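Local coordinates for DNA-binding protein Sso10a-2 (Sulfolobus solfataricus, PDB 4HW0) that binds DNA, probably through its winged-helix domain, and is likely to help compact and organise the chromatin of this archaeon, at residues 13-18 and 77-82. Residues are numbered along the deposited sequence; the frame is centred on the assembly and turned at random.
Sequences IMFDIL and HIEEFI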
ATOM      1  N   ILE A  13       4.037 -13.806   7.006  1.00 28.78           N
ATOM      2  CA  ILE A  13       4.327 -15.090   7.609  1.00 28.90           C
ATOM      3  C   ILE A  13       4.778 -14.884   9.026  1.00 26.05           C
ATOM      4  O   ILE A  13       4.442 -15.601   9.914  1.00 24.03           O
ATOM      5  CB  ILE A  13       5.379 -15.863   6.744  1.00 32.35           C
ATOM      6  CG1 ILE A  13       4.700 -16.358   5.479  1.00 34.98           C
ATOM      7  CG2 ILE A  13       5.907 -17.100   7.461  1.00 33.05           C
ATOM      8  CD1 ILE A  13       5.667 -16.776   4.384  1.00 37.77           C
HETATM    9  N   MSE A  14       5.664 -13.899   9.220  1.00 25.10           N
HETATM   10  CA  MSE A  14       6.131 -13.624  10.565  1.00 25.30           C
HETATM   11  C   MSE A  14       5.003 -13.314  11.499  1.00 25.04           C
HETATM   12  O   MSE A  14       4.985 -13.738  12.645  1.00 25.68           O
HETATM   13  CB  MSE A  14       7.143 -12.461  10.525  1.00 24.93           C
HETATM   14  CG  MSE A  14       8.424 -12.802   9.868  1.00 25.59           C
HETATM   15 SE   MSE A  14       9.700 -11.283  10.028  1.00 29.41          SE
HETATM   16  CE  MSE A  14      11.338 -12.285  10.072  1.00 29.47           C
ATOM     17  N   PHE A  15       4.048 -12.523  11.047  1.00 26.47           N
ATOM     18  CA  PHE A  15       2.872 -12.207  11.841  1.00 25.59           C
ATOM     19  C   PHE A  15       2.136 -13.471  12.203  1.00 27.65           C
ATOM     20  O   PHE A  15       1.733 -13.650  13.358  1.00 25.89           O
ATOM     21  CB  PHE A  15       1.937 -11.226  11.122  1.00 28.01           C
ATOM     22  CG  PHE A  15       0.611 -11.017  11.796  1.00 29.57           C
ATOM     23  CD1 PHE A  15       0.523 -10.294  12.947  1.00 31.46           C
ATOM     24  CD2 PHE A  15      -0.540 -11.536  11.278  1.00 34.66           C
ATOM     25  CE1 PHE A  15      -0.698 -10.099  13.620  1.00 33.85           C
ATOM     26  CE2 PHE A  15      -1.773 -11.281  11.870  1.00 37.45           C
ATOM     27  CZ  PHE A  15      -1.846 -10.580  13.078  1.00 36.77           C
ATOM     28  N   ASP A  16       1.944 -14.330  11.209  1.00 27.79           N
ATOM     29  CA  ASP A  16       1.225 -15.598  11.456  1.00 30.74           C
ATOM     30  C   ASP A  16       1.952 -16.539  12.416  1.00 28.77           C
ATOM     31  O   ASP A  16       1.353 -17.187  13.215  1.00 28.83           O
ATOM     32  CB  ASP A  16       0.905 -16.285  10.139  1.00 33.61           C
ATOM     33  CG  ASP A  16      -0.247 -15.581   9.380  1.00 37.72           C
ATOM     34  OD1 ASP A  16      -1.142 -15.034  10.062  1.00 38.46           O
ATOM     35  OD2 ASP A  16      -0.231 -15.563   8.134  1.00 36.70           O
ATOM     36  N   ILE A  17       3.277 -16.510  12.406  1.00 26.98           N
ATOM     37  CA  ILE A  17       4.004 -17.182  13.478  1.00 25.79           C
ATOM     38  C   ILE A  17       3.820 -16.543  14.855  1.00 26.13           C
ATOM     39  O   ILE A  17       3.525 -17.213  15.861  1.00 25.98           O
ATOM     40  CB  ILE A  17       5.501 -17.252  13.139  1.00 25.47           C
ATOM     41  CG1 ILE A  17       5.690 -18.106  11.905  1.00 25.90           C
ATOM     42  CG2 ILE A  17       6.306 -17.824  14.287  1.00 25.70           C
ATOM     43  CD1 ILE A  17       7.033 -18.058  11.239  1.00 26.76           C
ATOM     44  N   LEU A  18       4.110 -15.266  14.931  1.00 25.41           N
ATOM     45  CA  LEU A  18       4.095 -14.575  16.179  1.00 27.06           C
ATOM     46  C   LEU A  18       2.770 -14.622  16.913  1.00 26.02           C
ATOM     47  O   LEU A  18       2.737 -14.674  18.157  1.00 27.85           O
ATOM     48  CB  LEU A  18       4.476 -13.119  15.986  1.00 26.20           C
ATOM     49  CG  LEU A  18       5.970 -12.954  15.633  1.00 26.78           C
ATOM     50  CD1 LEU A  18       6.176 -11.581  15.085  1.00 25.92           C
ATOM     51  CD2 LEU A  18       6.898 -13.255  16.784  1.00 28.01           C
ATOM     52  N   HIS A  77       2.978  -4.212  14.966  1.00 27.11           N
ATOM     53  CA  HIS A  77       3.291  -3.400  13.786  1.00 26.50           C
ATOM     54  C   HIS A  77       2.992  -4.068  12.466  1.00 24.79           C
ATOM     55  O   HIS A  77       2.533  -3.395  11.526  1.00 23.63           O
ATOM     56  CB  HIS A  77       4.721  -2.949  13.823  1.00 28.73           C
ATOM     57  CG  HIS A  77       5.001  -2.002  14.922  1.00 31.33           C
ATOM     58  ND1 HIS A  77       4.042  -1.248  15.541  1.00 35.97           N
ATOM     59  CD2 HIS A  77       6.150  -1.707  15.543  1.00 36.68           C
ATOM     60  CE1 HIS A  77       4.584  -0.527  16.499  1.00 37.21           C
ATOM     61  NE2 HIS A  77       5.860  -0.819  16.541  1.00 38.24           N
ATOM     62  N   ILE A  78       3.247  -5.363  12.386  1.00 23.62           N
ATOM     63  CA  ILE A  78       2.880  -6.080  11.165  1.00 24.52           C
ATOM     64  C   ILE A  78       1.376  -6.058  11.014  1.00 25.22           C
ATOM     65  O   ILE A  78       0.856  -5.892   9.913  1.00 24.52           O
ATOM     66  CB  ILE A  78       3.437  -7.482  11.079  1.00 24.92           C
ATOM     67  CG1 ILE A  78       4.958  -7.515  11.132  1.00 26.50           C
ATOM     68  CG2 ILE A  78       3.057  -8.080   9.769  1.00 27.30           C
ATOM     69  CD1 ILE A  78       5.608  -8.880  11.300  1.00 26.92           C
ATOM     70  N   GLU A  79       0.673  -6.268  12.104  1.00 27.26           N
ATOM     71  CA  GLU A  79      -0.805  -6.275  12.046  1.00 29.27           C
ATOM     72  C   GLU A  79      -1.307  -4.957  11.451  1.00 29.71           C
ATOM     73  O   GLU A  79      -2.213  -4.932  10.619  1.00 26.91           O
ATOM     74  CB  GLU A  79      -1.369  -6.511  13.445  1.00 31.89           C
ATOM     75  CG  GLU A  79      -2.876  -6.698  13.418  1.00 37.29           C
ATOM     76  CD  GLU A  79      -3.429  -7.135  14.762  1.00 42.57           C
ATOM     77  OE1 GLU A  79      -2.896  -6.685  15.800  1.00 45.59           O
ATOM     78  OE2 GLU A  79      -4.421  -7.927  14.753  1.00 50.78           O
ATOM     79  N   GLU A  80      -0.730  -3.856  11.945  1.00 29.48           N
ATOM     80  CA  GLU A  80      -1.090  -2.514  11.512  1.00 30.38           C
ATOM     81  C   GLU A  80      -0.780  -2.333  10.017  1.00 28.38           C
ATOM     82  O   GLU A  80      -1.622  -1.832   9.257  1.00 27.38           O
ATOM     83  CB  GLU A  80      -0.483  -1.502  12.463  1.00 36.77           C
ATOM     84  CG  GLU A  80      -0.800  -0.065  12.076  1.00 45.20           C
ATOM     85  CD  GLU A  80      -2.303   0.342  12.213  1.00 50.60           C
ATOM     86  OE1 GLU A  80      -3.147  -0.504  12.614  1.00 51.54           O
ATOM     87  OE2 GLU A  80      -2.610   1.551  11.963  1.00 56.54           O
ATOM     88  N   PHE A  81       0.380  -2.843   9.560  1.00 27.86           N
ATOM     89  CA  PHE A  81       0.750  -2.826   8.128  1.00 27.72           C
ATOM     90  C   PHE A  81      -0.289  -3.547   7.268  1.00 28.46           C
ATOM     91  O   PHE A  81      -0.741  -3.054   6.220  1.00 27.89           O
ATOM     92  CB  PHE A  81       2.173  -3.397   7.915  1.00 29.45           C
ATOM     93  CG  PHE A  81       2.516  -3.642   6.485  1.00 29.87           C
ATOM     94  CD1 PHE A  81       2.141  -4.843   5.856  1.00 30.82           C
ATOM     95  CD2 PHE A  81       3.145  -2.693   5.748  1.00 30.56           C
ATOM     96  CE1 PHE A  81       2.422  -5.049   4.519  1.00 31.92           C
ATOM     97  CE2 PHE A  81       3.446  -2.903   4.418  1.00 33.00           C
ATOM     98  CZ  PHE A  81       3.059  -4.081   3.787  1.00 33.40           C
ATOM     99  N   ILE A  82      -0.682  -4.714   7.730  1.00 26.26           N
ATOM    100  CA  ILE A  82      -1.630  -5.527   6.972  1.00 28.57           C
ATOM    101  C   ILE A  82      -2.986  -4.867   6.814  1.00 28.86           C
ATOM    102  O   ILE A  82      -3.567  -4.817   5.731  1.00 28.42           O
ATOM    103  CB  ILE A  82      -1.743  -6.911   7.637  1.00 29.05           C
ATOM    104  CG1 ILE A  82      -0.471  -7.696   7.369  1.00 29.33           C
ATOM    105  CG2 ILE A  82      -2.973  -7.673   7.140  1.00 31.44           C
ATOM    106  CD1 ILE A  82      -0.371  -8.915   8.256  1.00 30.70           C
TER
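Helix 10-18 meets the long helix 69-98 at a steep angle, the short axes of 13-18 and 77-82 crossing at -130° with a closest approach of 9.7 Å. No hydrogen bond links the two segments, and Phe-15 carries most of the contact. With CG anti to its backbone N (chi1 171°), its ring extends across 77-82 and lies obliquely among Ile-78, Glu-79 and Ile-82.

Packing is tightest at the base of this side chain, where CB of Phe-15 sits 3.6 Å from CG2 of Ile-78, the branch anti to that isoleucine's own backbone N. The other branch of Ile-78 turns away from the ring and passes beside the backbone N of Phe-15, bringing its CD1 to 4.0 Å from CB of selenomethionine Met-14. Beyond CB, the Met-14 chain bends at chi3 and leads away from 77-82, and Leu-99 of the second subunit packs on it. Val-95 of that subunit likewise packs on Ile-78, so this end is buried.

Toward the ring tip the contact loosens and its residues are only partly buried. CE1 of Phe-15 touches CB of Glu-79 at 3.7 Å, and the extended glutamate chain continues past CZ, its carboxylate plane turned 43° from the ring. OE1 is held by Arg-75 in a salt bridge one turn back, while CB and CG make the nearest approaches to the ring and OE2 lies close by CZ. Across the ring, CD2 of Phe-15 meets CD1 of Ile-82 at 4.0 Å. An alanine in place of Phe-15 would probably loosen the helix crossing, since the ring contacts with Glu-79 and Ile-82 would be lost.

The contact thus joins the first helix of the winged helix-turn-helix domain to the long C-terminal helix that forms the two-stranded antiparallel coiled coil of the Sso10a-2 dimer.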